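PDB 1OQ1: protein yesU, which is of unknown function but has a galectin-like fold of the concanavalin class, a fold resemblance consistent with, though not proof of, carbohydrate binding. Local coordinates for residues G102-P105 against E106-G110; R122-A125 against E126-A129. All blocks are in the same frame, centred on the assembly; numbering follows the deposited sequence.

Contact 1: residues G102-P105 against E106-G110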
loop_
_atom_site.group_PDB
_atom_site.type_symbol
_atom_site.label_atom_id
_atom_site.label_comp_id
_atom_site.label_asym_id
_atom_site.label_seq_id
_atom_site.Cartn_x
_atom_site.Cartn_y
_atom_site.Cartn_z
ATOM N N GLY A 102 -9.908 -10.631 -0.346
ATOM C CA GLY A 102 -8.563 -10.575 -0.880
ATOM C C GLY A 102 -8.477 -10.856 -2.369
ATOM O O GLY A 102 -7.379 -10.902 -2.929
ATOM N N THR A 103 -9.626 -11.049 -3.012
ATOM C CA THR A 103 -9.671 -11.313 -4.454
ATOM C C THR A 103 -9.657 -9.943 -5.139
ATOM O O THR A 103 -10.585 -9.150 -4.985
ATOM C CB THR A 103 -10.942 -12.098 -4.826
ATOM O OG1 THR A 103 -11.085 -13.210 -3.929
ATOM C CG2 THR A 103 -10.841 -12.631 -6.246
ATOM N N TYR A 104 -8.604 -9.687 -5.909
ATOM C CA TYR A 104 -8.402 -8.388 -6.550
ATOM C C TYR A 104 -9.596 -7.628 -7.126
ATOM O O TYR A 104 -9.768 -6.448 -6.834
ATOM C CB TYR A 104 -7.287 -8.492 -7.602
ATOM C CG TYR A 104 -6.560 -7.182 -7.863
ATOM C CD1 TYR A 104 -6.497 -6.184 -6.887
ATOM C CD2 TYR A 104 -5.885 -6.962 -9.061
ATOM C CE1 TYR A 104 -5.776 -5.000 -7.103
ATOM C CE2 TYR A 104 -5.157 -5.788 -9.283
ATOM C CZ TYR A 104 -5.108 -4.813 -8.302
ATOM O OH TYR A 104 -4.390 -3.657 -8.517
ATOM N N PRO A 105 -10.440 -8.283 -7.943
ATOM C CA PRO A 105 -11.591 -7.578 -8.513
ATOM C C PRO A 105 -12.520 -6.934 -7.486
ATOM O O PRO A 105 -13.241 -5.987 -7.806
ATOM C CB PRO A 105 -12.285 -8.667 -9.329
ATOM C CG PRO A 105 -11.133 -9.501 -9.794
ATOM C CD PRO A 105 -10.314 -9.630 -8.525
ATOM N N GLU A 106 -12.502 -7.442 -6.257
ATOM C CA GLU A 106 -13.346 -6.891 -5.201
ATOM C C GLU A 106 -12.855 -5.502 -4.823
ATOM O O GLU A 106 -13.601 -4.692 -4.280
ATOM C CB GLU A 106 -13.306 -7.784 -3.961
ATOM C CG GLU A 106 -13.625 -9.242 -4.232
ATOM C CD GLU A 106 -13.376 -10.121 -3.024
ATOM O OE1 GLU A 106 -12.400 -9.854 -2.292
ATOM O OE2 GLU A 106 -14.142 -11.084 -2.815
ATOM N N TYR A 107 -11.588 -5.232 -5.127
ATOM C CA TYR A 107 -10.978 -3.955 -4.798
ATOM C C TYR A 107 -10.936 -2.965 -5.954
ATOM O O TYR A 107 -11.130 -1.774 -5.741
ATOM C CB TYR A 107 -9.568 -4.192 -4.252
ATOM C CG TYR A 107 -9.574 -5.104 -3.048
ATOM C CD1 TYR A 107 -9.683 -4.590 -1.752
ATOM C CD2 TYR A 107 -9.563 -6.487 -3.209
ATOM C CE1 TYR A 107 -9.789 -5.440 -0.647
ATOM C CE2 TYR A 107 -9.669 -7.340 -2.122
ATOM C CZ TYR A 107 -9.786 -6.814 -0.845
ATOM O OH TYR A 107 -9.932 -7.674 0.218
ATOM N N HIS A 108 -10.695 -3.439 -7.174
ATOM C CA HIS A 108 -10.642 -2.512 -8.302
ATOM C C HIS A 108 -11.935 -2.396 -9.100
ATOM O O HIS A 108 -12.112 -1.437 -9.857
ATOM C CB HIS A 108 -9.458 -2.846 -9.234
ATOM C CG HIS A 108 -9.529 -4.195 -9.883
ATOM N ND1 HIS A 108 -10.530 -4.551 -10.762
ATOM C CD2 HIS A 108 -8.677 -5.247 -9.841
ATOM C CE1 HIS A 108 -10.289 -5.760 -11.237
ATOM N NE2 HIS A 108 -9.169 -6.206 -10.694
ATOM N N SER A 109 -12.842 -3.351 -8.911
ATOM C CA SER A 109 -14.123 -3.357 -9.614
ATOM C C SER A 109 -15.270 -3.747 -8.678
ATOM O O SER A 109 -16.162 -4.512 -9.058
ATOM C CB SER A 109 -14.069 -4.336 -10.795
ATOM O OG SER A 109 -13.034 -3.996 -11.705
ATOM N N GLY A 110 -15.242 -3.216 -7.459
ATOM C CA GLY A 110 -16.274 -3.523 -6.483
ATOM C C GLY A 110 -17.063 -2.287 -6.101
ATOM O O GLY A 110 -17.424 -1.492 -6.969
#
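The short helix 105-108 is joined to the loop that leads into it by two pairs of residues, Thr103 with Glu106 and Tyr104 with His108. The first pair is reciprocal and uses the Thr103 backbone. Glu106 N donates to Thr103 O at 2.9 Å, while the extended Glu106 side chain turns back and OE1 receives Thr103 N at 3.1 Å, approached from above the carboxylate plane. Glutamate suits this place because its length carries an acceptor to the amides ahead of the helix, and OE1 also takes Thr101 N. In the second pair the rings form a T-shaped stack, planes at 88°, with the CD2 edge of His108 standing over the centre of the Tyr104 face; CD2 of His108 lies 3.4 Å from CD2 of Tyr104. A chi1 of 63° swings the imidazole back toward the start of the helix, where Pro105 CA makes a CH-pi contact 3.7 Å from the ring centroid of His108. His108 ND1 shares a hydrogen bond of 2.7 Å with Ser109 OG, which helps fix the ring's rotation. Gly102 adopts a positive phi (87°), a conformation glycine readily takes, and its N makes a weak bond to Tyr107 OH. That hydroxyl also bonds Glu28, and Tyr104 OH bonds His116. The turn is thereby tied to strands 26-29 and 112-122 of the seven-stranded sheet, with Tyr104 and Tyr107 packing on Phe81 of strand 76-86.

Contact 2: residues R122-A125 against E126-A129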
loop_
_atom_site.group_PDB
_atom_site.type_symbol
_atom_site.label_atom_id
_atom_site.label_comp_id
_atom_site.label_asym_id
_atom_site.label_seq_id
_atom_site.Cartn_x
_atom_site.Cartn_y
_atom_site.Cartn_z
ATOM N N ARG A 122 6.871 -9.061 -8.533
ATOM C CA ARG A 122 7.653 -10.205 -8.988
ATOM C C ARG A 122 6.877 -11.526 -8.947
ATOM O O ARG A 122 7.466 -12.585 -8.741
ATOM C CB ARG A 122 8.910 -10.340 -8.115
ATOM C CG ARG A 122 9.606 -9.019 -7.775
ATOM C CD ARG A 122 10.227 -8.344 -8.998
ATOM N NE ARG A 122 10.588 -6.958 -8.698
ATOM C CZ ARG A 122 11.689 -6.583 -8.055
ATOM N NH1 ARG A 122 12.569 -7.488 -7.641
ATOM N NH2 ARG A 122 11.895 -5.296 -7.795
ATOM N N LYS A 123 5.565 -11.466 -9.144
ATOM C CA LYS A 123 4.733 -12.666 -9.115
ATOM C C LYS A 123 4.818 -13.467 -10.416
ATOM O O LYS A 123 4.932 -14.692 -10.385
ATOM C CB LYS A 123 3.273 -12.280 -8.839
ATOM C CG LYS A 123 2.249 -13.399 -9.038
ATOM C CD LYS A 123 2.445 -14.555 -8.060
ATOM C CE LYS A 123 1.391 -15.633 -8.292
ATOM N NZ LYS A 123 1.493 -16.755 -7.317
ATOM N N TYR A 124 4.770 -12.770 -11.549
ATOM C CA TYR A 124 4.812 -13.424 -12.859
ATOM C C TYR A 124 6.082 -13.112 -13.647
ATOM O O TYR A 124 6.728 -12.090 -13.422
ATOM C CB TYR A 124 3.584 -13.010 -13.674
ATOM C CG TYR A 124 2.269 -13.346 -13.004
ATOM C CD1 TYR A 124 1.866 -14.673 -12.839
ATOM C CD2 TYR A 124 1.431 -12.337 -12.522
ATOM C CE1 TYR A 124 0.658 -14.989 -12.208
ATOM C CE2 TYR A 124 0.222 -12.642 -11.891
ATOM C CZ TYR A 124 -0.156 -13.969 -11.738
ATOM O OH TYR A 124 -1.351 -14.268 -11.122
ATOM N N ALA A 125 6.427 -13.992 -14.583
ATOM C CA ALA A 125 7.622 -13.815 -15.402
ATOM C C ALA A 125 7.653 -12.458 -16.097
ATOM O O ALA A 125 8.686 -11.786 -16.118
ATOM C CB ALA A 125 7.715 -14.928 -16.438
ATOM N N GLU A 126 6.525 -12.055 -16.673
ATOM C CA GLU A 126 6.464 -10.771 -17.361
ATOM C C GLU A 126 6.821 -9.622 -16.428
ATOM O O GLU A 126 7.458 -8.653 -16.838
ATOM C CB GLU A 126 5.070 -10.531 -17.939
ATOM C CG GLU A 126 4.795 -11.279 -19.224
ATOM C CD GLU A 126 3.463 -10.896 -19.838
ATOM O OE1 GLU A 126 2.416 -11.240 -19.255
ATOM O OE2 GLU A 126 3.465 -10.242 -20.902
ATOM N N GLU A 127 6.405 -9.732 -15.170
ATOM C CA GLU A 127 6.680 -8.685 -14.199
ATOM C C GLU A 127 8.153 -8.706 -13.807
ATOM O O GLU A 127 8.794 -7.663 -13.714
ATOM C CB GLU A 127 5.801 -8.865 -12.962
ATOM C CG GLU A 127 4.315 -8.901 -13.278
ATOM C CD GLU A 127 3.460 -9.152 -12.059
ATOM O OE1 GLU A 127 3.950 -9.813 -11.120
ATOM O OE2 GLU A 127 2.289 -8.707 -12.042
ATOM N N ARG A 128 8.693 -9.897 -13.592
ATOM C CA ARG A 128 10.097 -10.004 -13.217
ATOM C C ARG A 128 11.038 -9.579 -14.345
ATOM O O ARG A 128 12.174 -9.185 -14.093
ATOM C CB ARG A 128 10.423 -11.434 -12.772
ATOM C CG ARG A 128 9.715 -11.849 -11.489
ATOM C CD ARG A 128 10.293 -13.141 -10.930
ATOM N NE ARG A 128 10.018 -14.296 -11.783
ATOM C CZ ARG A 128 8.877 -14.980 -11.784
ATOM N NH1 ARG A 128 7.885 -14.636 -10.972
ATOM N NH2 ARG A 128 8.729 -16.018 -12.599
ATOM N N ALA A 129 10.556 -9.640 -15.583
ATOM C CA ALA A 129 11.365 -9.276 -16.749
ATOM C C ALA A 129 11.578 -7.771 -16.935
ATOM O O ALA A 129 12.485 -7.348 -17.652
ATOM C CB ALA A 129 10.739 -9.872 -18.014
HETATM O O HOH W 1 6.004 -17.478 -11.917
#
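This is a local helix-capping contact at the protein surface, where Lys123 and Tyr124 meet Glu127 and Arg128 in the turn between strands 112-122 and 132-138. Tyr124 is the N-cap of helix 125-128, and Glu127 stands three residues further on. The Glu127 side chain, turned back at its first torsion (-56°) and straight from there to its carboxylate, brings OE1 to two successive amides: Tyr124 N at 3.1 Å, nearly straight (161°), and Lys123 N at 3.0 Å in a weaker, bent bond. A carboxylate suits this place, since the start of a helix would be expected to favour negative charge. The Tyr124 ring runs alongside that carboxylate, its CD2 edge 3.8 Å from Glu127 OE2, while Lys123 CG covers one ring face. Arg128 reaches back to carbonyls of the same run of backbone. A bend at chi3 (-68°) lays its guanidinium over the Tyr124-Ala125 peptide, and NH1 bonds Arg122 O at 3.1 Å, which lies in the guanidinium plane, and more weakly Lys123 O at 3.0 Å. A water accepting from Arg128 NH2 at 3.2 Å links weakly to Lys123 O. The far ends of Arg122 and Lys123 lead elsewhere, to Asp149 and Leu151 O and to Ala206 O. Acceptance of the N-cap amide by a glutamate three residues on is one half of a capping box, here heading a single-turn helix linking neighbouring antiparallel strands.

How the contacts relate
Strand 112-122 joins the two contacts: contact 1 closes just before it begins and contact 2 opens where it ends. Each is built round a single-turn helix placed next to an end of the same seven-stranded sheet, one on the way in from strand 76-86 and the other on the way out to strand 132-138. The centres of contacts 1 and 2 are 21 Å apart and the nearest atoms of contacts 1 and 2 about 8 Å, so they do not touch. A bound acetic acid, probably from the crystallisation liquor, lies about 3 Å from the side chain of Tyr104 in contact 1, and the Tyr124 side chain of contact 2 is about 6 Å from one. Such molecules often mark pockets, but no ligand is established here.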